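Local coordinates for thermospermine synthase (Medicago truncatula, PDB 6BQ3), which probably catalyses transfer of an aminopropyl group from decarboxylated S-adenosylmethionine to spermidine, yielding thermospermine and S-methyl-5'-thioadenosine, at residues 57-62 / 71-76; 65-70 / 78-83. All coordinates share one frame; numbering follows the deposited sequence.

Contact 1: 57-62 / 71-76; sequences QDIALL and LVLDGK. With DSH (5'-S-(3-aminopropyl)-5'-thioadenosine), chain C.
The beta hairpin of strands 58-64 and 70-73, in the N-terminal antiparallel sheet, pairs Ile59, Ala60 and Leu61 with Leu73, Val72 and Leu71, and its open end reaches the bound DSH. Val72 N gives a straight bond to Ala60 O at 2.9 Å; the return bond, from Ala60 N to Val72 O, is weak. At the Asp58 end, Asp74 N reaches Asp58 O at 2.8 Å. The side chain of Asp74 adds a second bond to Asp58: with CG held beside its own backbone N, OD1 accepts Asp58 N at 3.1 Å, the donor arriving from above the carboxylate plane. The two side chains cross at about a right angle, their carboxylate planes 64° apart, with Asp58 OD1 4.1 Å from Asp74 OD1, so some mutual repulsion is likely at this exposed end of the hairpin.

On one sheet face Ile59 and Leu73 lie side by side, CG1 of Ile59 4.1 Å from CD2 of Leu73, while helix 135-144 packs on Leu61 and Leu71. On the other, Leu62 CD1 meets Val72 CG2 at 4.0 Å, beside Tyr31. Leu73 has a second task: its CD1 lies 3.7 Å from the thioether SD of DSH.

Gln57 CG sits between the backbone N and carbonyl carbon (chi1 62°), and a bend at chi2 carries the amide past Leu73 to the ribose. There NE2 donates to DSH O2' at 3.0 Å (167°), and it also bonds Asp134 OD2. Replacing Gln57 by an alanine is likely to leave DSH O2' without this donor and Asp134 without its amide partner. Beyond Leu73 a type I' turn to Lys76 leads into strand 76-80, so strand 70-73 is shared by two successive antiparallel hairpins, and the end of the first, at Gln57 and Leu73, lines the adenosine-binding site.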
ATOM      1  N   GLN A  57     -24.597   9.250   4.740  1.00 55.14           N
ATOM      2  CA  GLN A  57     -23.221   8.796   4.663  1.00 53.97           C
ATOM      3  C   GLN A  57     -23.126   7.327   4.315  1.00 54.62           C
ATOM      4  O   GLN A  57     -24.098   6.585   4.415  1.00 54.14           O
ATOM      5  CB  GLN A  57     -22.549   9.017   6.018  1.00 51.94           C
ATOM      6  CG  GLN A  57     -23.206   8.227   7.146  1.00 50.59           C
ATOM      7  CD  GLN A  57     -23.293   8.991   8.451  1.00 49.07           C
ATOM      8  OE1 GLN A  57     -22.378   9.736   8.809  1.00 47.48           O
ATOM      9  NE2 GLN A  57     -24.384   8.787   9.184  1.00 46.21           N
ATOM     10  N   ASP A  58     -21.922   6.930   3.929  1.00 56.02           N
ATOM     11  CA  ASP A  58     -21.547   5.521   3.812  1.00 55.39           C
ATOM     12  C   ASP A  58     -21.290   4.924   5.169  1.00 50.59           C
ATOM     13  O   ASP A  58     -20.684   5.566   6.016  1.00 47.88           O
ATOM     14  CB  ASP A  58     -20.284   5.361   2.966  1.00 57.71           C
ATOM     15  CG  ASP A  58     -20.599   5.254   1.523  1.00 62.50           C
ATOM     16  OD1 ASP A  58     -20.526   6.285   0.823  1.00 66.50           O
ATOM     17  OD2 ASP A  58     -20.973   4.145   1.091  1.00 66.40           O
ATOM     18  N   ILE A  59     -21.766   3.698   5.358  1.00 49.75           N
ATOM     19  CA  ILE A  59     -21.679   2.977   6.615  1.00 46.99           C
ATOM     20  C   ILE A  59     -20.999   1.655   6.278  1.00 48.26           C
ATOM     21  O   ILE A  59     -21.274   1.042   5.218  1.00 49.80           O
ATOM     22  CB  ILE A  59     -23.080   2.702   7.202  1.00 48.03           C
ATOM     23  CG1 ILE A  59     -23.868   4.011   7.347  1.00 48.46           C
ATOM     24  CG2 ILE A  59     -23.030   1.946   8.540  1.00 46.09           C
ATOM     25  CD1 ILE A  59     -25.353   3.804   7.598  1.00 50.33           C
ATOM     26  N   ALA A  60     -20.143   1.207   7.191  1.00 45.69           N
ATOM     27  CA  ALA A  60     -19.416  -0.047   7.043  1.00 43.72           C
ATOM     28  C   ALA A  60     -18.958  -0.562   8.397  1.00 40.71           C
ATOM     29  O   ALA A  60     -18.535   0.215   9.244  1.00 40.33           O
ATOM     30  CB  ALA A  60     -18.242   0.161   6.113  1.00 44.20           C
ATOM     31  N   LEU A  61     -19.113  -1.856   8.630  1.00 40.29           N
ATOM     32  CA  LEU A  61     -18.501  -2.542   9.756  1.00 39.46           C
ATOM     33  C   LEU A  61     -17.419  -3.487   9.203  1.00 38.68           C
ATOM     34  O   LEU A  61     -17.701  -4.361   8.395  1.00 39.35           O
ATOM     35  CB  LEU A  61     -19.509  -3.355  10.580  1.00 42.49           C
ATOM     36  CG  LEU A  61     -18.951  -3.950  11.896  1.00 43.04           C
ATOM     37  CD1 LEU A  61     -18.554  -2.850  12.843  1.00 43.99           C
ATOM     38  CD2 LEU A  61     -19.962  -4.830  12.626  1.00 46.66           C
ATOM     39  N   LEU A  62     -16.195  -3.305   9.653  1.00 36.46           N
ATOM     40  CA  LEU A  62     -15.082  -4.103   9.202  1.00 37.09           C
ATOM     41  C   LEU A  62     -14.723  -4.939  10.397  1.00 37.17           C
ATOM     42  O   LEU A  62     -15.015  -4.543  11.540  1.00 37.48           O
ATOM     43  CB  LEU A  62     -13.931  -3.185   8.809  1.00 36.76           C
ATOM     44  CG  LEU A  62     -14.265  -2.143   7.728  1.00 37.73           C
ATOM     45  CD1 LEU A  62     -13.043  -1.358   7.267  1.00 38.78           C
ATOM     46  CD2 LEU A  62     -14.935  -2.767   6.521  1.00 40.23           C
ATOM     47  N   LEU A  71     -16.321   0.640  13.043  1.00 33.69           N
ATOM     48  CA  LEU A  71     -17.346   1.362  12.302  1.00 34.12           C
ATOM     49  C   LEU A  71     -16.734   2.481  11.509  1.00 33.72           C
ATOM     50  O   LEU A  71     -16.042   3.325  12.085  1.00 31.78           O
ATOM     51  CB  LEU A  71     -18.352   1.942  13.250  1.00 34.65           C
ATOM     52  CG  LEU A  71     -19.507   2.730  12.597  1.00 35.89           C
ATOM     53  CD1 LEU A  71     -20.555   1.766  12.085  1.00 36.81           C
ATOM     54  CD2 LEU A  71     -20.114   3.654  13.649  1.00 36.59           C
ATOM     55  N   VAL A  72     -16.997   2.472  10.201  1.00 34.59           N
ATOM     56  CA  VAL A  72     -16.416   3.426   9.281  1.00 36.93           C
ATOM     57  C   VAL A  72     -17.553   4.181   8.608  1.00 39.48           C
ATOM     58  O   VAL A  72     -18.454   3.559   8.002  1.00 39.41           O
ATOM     59  CB  VAL A  72     -15.533   2.731   8.240  1.00 38.26           C
ATOM     60  CG1 VAL A  72     -15.023   3.730   7.221  1.00 39.07           C
ATOM     61  CG2 VAL A  72     -14.389   1.978   8.929  1.00 37.56           C
ATOM     62  N   LEU A  73     -17.511   5.510   8.727  1.00 41.97           N
ATOM     63  CA  LEU A  73     -18.564   6.395   8.183  1.00 43.16           C
ATOM     64  C   LEU A  73     -17.958   7.317   7.177  1.00 45.46           C
ATOM     65  O   LEU A  73     -16.983   8.027   7.489  1.00 45.02           O
ATOM     66  CB  LEU A  73     -19.280   7.205   9.299  1.00 43.79           C
ATOM     67  CG  LEU A  73     -19.942   6.369  10.426  1.00 43.97           C
ATOM     68  CD1 LEU A  73     -20.724   7.195  11.433  1.00 44.80           C
ATOM     69  CD2 LEU A  73     -20.842   5.281   9.866  1.00 44.81           C
ATOM     70  N   ASP A  74     -18.505   7.295   5.957  1.00 48.36           N
ATOM     71  CA  ASP A  74     -17.961   8.063   4.843  1.00 51.18           C
ATOM     72  C   ASP A  74     -16.476   7.851   4.725  1.00 51.62           C
ATOM     73  O   ASP A  74     -15.732   8.807   4.557  1.00 54.43           O
ATOM     74  CB  ASP A  74     -18.244   9.572   5.034  1.00 53.53           C
ATOM     75  CG  ASP A  74     -19.572  10.002   4.474  1.00 55.15           C
ATOM     76  OD1 ASP A  74     -20.041   9.386   3.489  1.00 57.29           O
ATOM     77  OD2 ASP A  74     -20.131  10.976   5.003  1.00 57.46           O
ATOM     78  N   GLY A  75     -16.035   6.603   4.862  1.00 51.66           N
ATOM     79  CA  GLY A  75     -14.616   6.298   4.831  1.00 50.95           C
ATOM     80  C   GLY A  75     -13.731   6.801   5.958  1.00 48.23           C
ATOM     81  O   GLY A  75     -12.520   6.824   5.795  1.00 47.78           O
ATOM     82  N   LYS A  76     -14.294   7.171   7.105  1.00 47.21           N
ATOM     83  CA  LYS A  76     -13.486   7.531   8.281  1.00 46.94           C
ATOM     84  C   LYS A  76     -13.863   6.552   9.382  1.00 42.72           C
ATOM     85  O   LYS A  76     -15.044   6.385   9.663  1.00 39.26           O
ATOM     86  CB  LYS A  76     -13.721   8.962   8.775  1.00 52.11           C
ATOM     87  CG  LYS A  76     -13.975  10.038   7.707  1.00 57.81           C
ATOM     88  CD  LYS A  76     -12.717  10.630   7.098  1.00 62.64           C
ATOM     89  CE  LYS A  76     -12.118   9.736   6.019  1.00 64.94           C
ATOM     90  NZ  LYS A  76     -11.210  10.474   5.105  1.00 68.72           N
TER
HETATM   91  N   DSH C 401     -15.763  11.024  16.797  1.00 50.03           N
HETATM   92  N1  DSH C 401     -27.462  15.715  14.238  1.00 47.82           N
HETATM   93  C2  DSH C 401     -27.465  14.500  14.990  1.00 47.72           C
HETATM   94  N3  DSH C 401     -26.497  13.458  14.654  1.00 46.11           N
HETATM   95  C4  DSH C 401     -25.515  13.681  13.531  1.00 48.30           C
HETATM   96  C5  DSH C 401     -25.520  14.838  12.826  1.00 47.94           C
HETATM   97  C6  DSH C 401     -26.543  15.934  13.170  1.00 47.47           C
HETATM   98  N6  DSH C 401     -26.599  17.184  12.447  1.00 45.95           N
HETATM   99  N7  DSH C 401     -24.556  14.758  11.901  1.00 49.63           N
HETATM  100  C8  DSH C 401     -23.948  13.555  12.036  1.00 48.73           C
HETATM  101  N9  DSH C 401     -24.547  12.879  13.045  1.00 48.75           N
HETATM  102  CA  DSH C 401     -16.930  10.139  16.775  1.00 49.81           C
HETATM  103  CB  DSH C 401     -18.060  10.792  15.947  1.00 49.53           C
HETATM  104  SD  DSH C 401     -19.683   9.820  13.862  1.00 44.22           S
HETATM  105  CG  DSH C 401     -19.160   9.749  15.607  1.00 46.36           C
HETATM  106  C1' DSH C 401     -24.252  11.661  13.556  1.00 46.43           C
HETATM  107  C2' DSH C 401     -23.807  10.534  12.536  1.00 47.04           C
HETATM  108  O2' DSH C 401     -25.008   9.861  11.908  1.00 47.32           O
HETATM  109  C3' DSH C 401     -23.092   9.758  13.236  1.00 46.05           C
HETATM  110  O3' DSH C 401     -23.826   8.772  14.054  1.00 41.99           O
HETATM  111  C4' DSH C 401     -22.286  10.742  14.293  1.00 45.03           C
HETATM  112  O4' DSH C 401     -23.061  11.777  14.486  1.00 46.16           O
HETATM  113  C5' DSH C 401     -20.946  11.151  13.717  1.00 44.55           C

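Contact 2: 65-70 / 78-83; sequences KPFGKA and QSAETD. With DSH (5'-S-(3-aminopropyl)-5'-thioadenosine), chain C.
Lys69 O receives Glu81 N at 2.7 Å, nearly in line with the carbonyl bond, and a water adds a weak, longer bond to the same oxygen. That water also donates to Ser79 OG, which is hydrogen-bonded to Glu112 as well. Glu81 answers with its side chain: fully extended (chi1 179°), it brings OE1 back to Lys69 N at 3.0 Å, accepting on the anti lone pair. The ammonium of Lys69 stays beyond salt-bridge range. Gly68, at positive phi, passes close beside OE1 of Glu81, where a CB would collide with it.

One step on, Thr82 N binds Phe67 O at 3.1 Å from above the carbonyl plane. Thr82 OG1 comes to the edge of the Phe67 ring, 3.6 Å from CD1, while Pro66 CB sits over one ring face and Phe43 meets the ring edge-to-face. Phe67 CB packs on Ala80 CB at 3.6 Å, and Leu39 of the second subunit also touches Phe67.

At the other end Gln78 OE1 accepts a weak bond from the aminopropyl N of DSH at 3.3 Å. Gln78 and Ser79 together face Leu71, forming a classic beta bulge in the sheet's last strand, just ahead of helix 84-98.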
ATOM      1  N   LYS A  65      -7.822  -6.622  11.964  1.00 35.79           N
ATOM      2  CA  LYS A  65      -6.853  -7.308  12.798  1.00 37.94           C
ATOM      3  C   LYS A  65      -6.374  -6.470  13.959  1.00 36.92           C
ATOM      4  O   LYS A  65      -6.492  -6.908  15.102  1.00 36.63           O
ATOM      5  CB  LYS A  65      -5.686  -7.836  11.959  1.00 40.28           C
ATOM      6  CG  LYS A  65      -6.144  -8.842  10.908  1.00 43.52           C
ATOM      7  CD  LYS A  65      -4.951  -9.513  10.232  1.00 45.70           C
ATOM      8  CE  LYS A  65      -5.375 -10.516   9.165  1.00 48.82           C
ATOM      9  NZ  LYS A  65      -5.927 -11.749   9.789  1.00 49.24           N
ATOM     10  N   PRO A  66      -5.883  -5.239  13.708  1.00 35.82           N
ATOM     11  CA  PRO A  66      -5.354  -4.493  14.866  1.00 36.18           C
ATOM     12  C   PRO A  66      -6.400  -3.946  15.855  1.00 36.50           C
ATOM     13  O   PRO A  66      -6.153  -3.864  17.050  1.00 36.14           O
ATOM     14  CB  PRO A  66      -4.576  -3.347  14.201  1.00 37.05           C
ATOM     15  CG  PRO A  66      -5.244  -3.155  12.880  1.00 36.41           C
ATOM     16  CD  PRO A  66      -5.641  -4.526  12.444  1.00 35.79           C
ATOM     17  N   PHE A  67      -7.591  -3.598  15.388  1.00 34.84           N
ATOM     18  CA  PHE A  67      -8.534  -2.936  16.287  1.00 34.56           C
ATOM     19  C   PHE A  67      -9.866  -3.627  16.494  1.00 33.59           C
ATOM     20  O   PHE A  67     -10.753  -3.051  17.076  1.00 34.37           O
ATOM     21  CB  PHE A  67      -8.759  -1.507  15.786  1.00 34.88           C
ATOM     22  CG  PHE A  67      -7.492  -0.731  15.577  1.00 34.41           C
ATOM     23  CD1 PHE A  67      -6.638  -0.488  16.636  1.00 36.39           C
ATOM     24  CD2 PHE A  67      -7.165  -0.221  14.334  1.00 35.07           C
ATOM     25  CE1 PHE A  67      -5.472   0.238  16.481  1.00 36.98           C
ATOM     26  CE2 PHE A  67      -6.000   0.499  14.174  1.00 36.65           C
ATOM     27  CZ  PHE A  67      -5.149   0.715  15.251  1.00 37.75           C
ATOM     28  N   GLY A  68      -9.991  -4.866  16.036  1.00 32.84           N
ATOM     29  CA  GLY A  68     -11.237  -5.584  16.012  1.00 33.68           C
ATOM     30  C   GLY A  68     -12.253  -4.937  15.090  1.00 33.48           C
ATOM     31  O   GLY A  68     -11.911  -4.270  14.110  1.00 31.60           O
ATOM     32  N   LYS A  69     -13.513  -5.114  15.448  1.00 33.99           N
ATOM     33  CA  LYS A  69     -14.630  -4.540  14.726  1.00 35.37           C
ATOM     34  C   LYS A  69     -14.569  -3.039  14.703  1.00 34.18           C
ATOM     35  O   LYS A  69     -14.358  -2.411  15.721  1.00 35.99           O
ATOM     36  CB  LYS A  69     -15.970  -4.997  15.311  1.00 37.60           C
ATOM     37  CG  LYS A  69     -16.247  -6.473  15.074  1.00 40.83           C
ATOM     38  CD  LYS A  69     -17.638  -6.919  15.530  1.00 44.88           C
ATOM     39  CE  LYS A  69     -17.581  -7.832  16.742  1.00 48.00           C
ATOM     40  NZ  LYS A  69     -17.016  -9.183  16.395  1.00 50.26           N
ATOM     41  N   ALA A  70     -14.779  -2.458  13.543  1.00 33.62           N
ATOM     42  CA  ALA A  70     -14.624  -1.017  13.379  1.00 33.77           C
ATOM     43  C   ALA A  70     -15.722  -0.418  12.532  1.00 34.50           C
ATOM     44  O   ALA A  70     -16.014  -0.909  11.428  1.00 38.56           O
ATOM     45  CB  ALA A  70     -13.272  -0.690  12.771  1.00 32.71           C
ATOM     46  N   GLN A  78     -14.699   5.566  12.867  1.00 36.50           N
ATOM     47  CA  GLN A  78     -15.298   6.379  13.930  1.00 37.57           C
ATOM     48  C   GLN A  78     -15.387   5.647  15.277  1.00 36.88           C
ATOM     49  O   GLN A  78     -15.496   6.274  16.274  1.00 36.63           O
ATOM     50  CB  GLN A  78     -16.665   6.924  13.480  1.00 38.38           C
ATOM     51  CG  GLN A  78     -16.601   7.987  12.372  1.00 40.07           C
ATOM     52  CD  GLN A  78     -15.968   9.314  12.825  1.00 42.14           C
ATOM     53  OE1 GLN A  78     -15.501   9.449  13.957  1.00 43.10           O
ATOM     54  NE2 GLN A  78     -15.877  10.261  11.906  1.00 43.98           N
ATOM     55  N   SER A  79     -15.274   4.344  15.297  1.00 36.42           N
ATOM     56  CA  SER A  79     -15.264   3.583  16.542  1.00 38.05           C
ATOM     57  C   SER A  79     -14.514   2.288  16.258  1.00 35.47           C
ATOM     58  O   SER A  79     -14.709   1.697  15.206  1.00 35.63           O
ATOM     59  CB  SER A  79     -16.704   3.274  16.962  1.00 39.20           C
ATOM     60  OG  SER A  79     -16.790   2.499  18.158  1.00 40.89           O
ATOM     61  N   ALA A  80     -13.663   1.834  17.173  1.00 35.60           N
ATOM     62  CA  ALA A  80     -13.060   0.486  17.019  1.00 35.57           C
ATOM     63  C   ALA A  80     -13.234  -0.249  18.302  1.00 34.86           C
ATOM     64  O   ALA A  80     -13.084   0.326  19.379  1.00 34.86           O
ATOM     65  CB  ALA A  80     -11.576   0.545  16.653  1.00 34.76           C
ATOM     66  N   GLU A  81     -13.526  -1.525  18.175  1.00 36.30           N
ATOM     67  CA  GLU A  81     -13.834  -2.405  19.286  1.00 36.57           C
ATOM     68  C   GLU A  81     -12.744  -2.324  20.361  1.00 35.82           C
ATOM     69  O   GLU A  81     -13.069  -2.245  21.535  1.00 35.01           O
ATOM     70  CB  GLU A  81     -13.937  -3.820  18.763  1.00 39.64           C
ATOM     71  CG  GLU A  81     -14.237  -4.871  19.801  1.00 41.81           C
ATOM     72  CD  GLU A  81     -14.352  -6.269  19.222  1.00 44.70           C
ATOM     73  OE1 GLU A  81     -13.967  -6.492  18.038  1.00 44.98           O
ATOM     74  OE2 GLU A  81     -14.801  -7.159  19.960  1.00 48.62           O
ATOM     75  N   THR A  82     -11.476  -2.353  19.956  1.00 34.30           N
ATOM     76  CA  THR A  82     -10.377  -2.380  20.935  1.00 34.32           C
ATOM     77  C   THR A  82     -10.193  -1.112  21.738  1.00 31.99           C
ATOM     78  O   THR A  82      -9.754  -1.191  22.871  1.00 32.31           O
ATOM     79  CB  THR A  82      -8.999  -2.770  20.342  1.00 35.44           C
ATOM     80  OG1 THR A  82      -8.560  -1.784  19.375  1.00 36.28           O
ATOM     81  CG2 THR A  82      -9.071  -4.160  19.760  1.00 37.29           C
ATOM     82  N   ASP A  83     -10.527   0.053  21.208  1.00 30.92           N
ATOM     83  CA  ASP A  83     -10.192   1.269  21.959  1.00 31.14           C
ATOM     84  C   ASP A  83     -11.278   2.338  22.070  1.00 30.56           C
ATOM     85  O   ASP A  83     -11.024   3.457  22.545  1.00 30.31           O
ATOM     86  CB  ASP A  83      -8.857   1.839  21.489  1.00 30.84           C
ATOM     87  CG  ASP A  83      -8.863   2.279  20.027  1.00 32.29           C
ATOM     88  OD1 ASP A  83      -9.941   2.529  19.480  1.00 31.25           O
ATOM     89  OD2 ASP A  83      -7.767   2.367  19.435  1.00 32.19           O
TER
HETATM   90  N   DSH C 401     -15.763  11.024  16.797  1.00 50.03           N
HETATM   91  N1  DSH C 401     -27.462  15.715  14.238  1.00 47.82           N
HETATM   92  C2  DSH C 401     -27.465  14.500  14.990  1.00 47.72           C
HETATM   93  N3  DSH C 401     -26.497  13.458  14.654  1.00 46.11           N
HETATM   94  C4  DSH C 401     -25.515  13.681  13.531  1.00 48.30           C
HETATM   95  C5  DSH C 401     -25.520  14.838  12.826  1.00 47.94           C
HETATM   96  C6  DSH C 401     -26.543  15.934  13.170  1.00 47.47           C
HETATM   97  N6  DSH C 401     -26.599  17.184  12.447  1.00 45.95           N
HETATM   98  N7  DSH C 401     -24.556  14.758  11.901  1.00 49.63           N
HETATM   99  C8  DSH C 401     -23.948  13.555  12.036  1.00 48.73           C
HETATM  100  N9  DSH C 401     -24.547  12.879  13.045  1.00 48.75           N
HETATM  101  CA  DSH C 401     -16.930  10.139  16.775  1.00 49.81           C
HETATM  102  CB  DSH C 401     -18.060  10.792  15.947  1.00 49.53           C
HETATM  103  SD  DSH C 401     -19.683   9.820  13.862  1.00 44.22           S
HETATM  104  CG  DSH C 401     -19.160   9.749  15.607  1.00 46.36           C
HETATM  105  C1' DSH C 401     -24.252  11.661  13.556  1.00 46.43           C
HETATM  106  C2' DSH C 401     -23.807  10.534  12.536  1.00 47.04           C
HETATM  107  O2' DSH C 401     -25.008   9.861  11.908  1.00 47.32           O
HETATM  108  C3' DSH C 401     -23.092   9.758  13.236  1.00 46.05           C
HETATM  109  O3' DSH C 401     -23.826   8.772  14.054  1.00 41.99           O
HETATM  110  C4' DSH C 401     -22.286  10.742  14.293  1.00 45.03           C
HETATM  111  O4' DSH C 401     -23.061  11.777  14.486  1.00 46.16           O
HETATM  112  C5' DSH C 401     -20.946  11.151  13.717  1.00 44.55           C
HETATM  113  O   HOH W   1     -16.325  -0.483  17.676  1.00 44.26           O

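In the fold
Strand 70-73 runs through both contacts: in contact 1 it pairs with strand 58-64, and through Leu71 it bonds Gln78 and Ser79 of strand 76-80, so the two belong to one antiparallel sheet. Contact 1 is the more buried, with leucine, isoleucine and valine packed on both faces. Contact 2 is partly buried and lies where the loop before strand 70-73 meets the end of the sheet, held largely by backbone and carboxylate bonds, a water and one aromatic ring, with the second subunit close by. Both touch DSH, contact 1 at the ribose and sulfur, contact 2 from the sulfur along the aminopropyl arm.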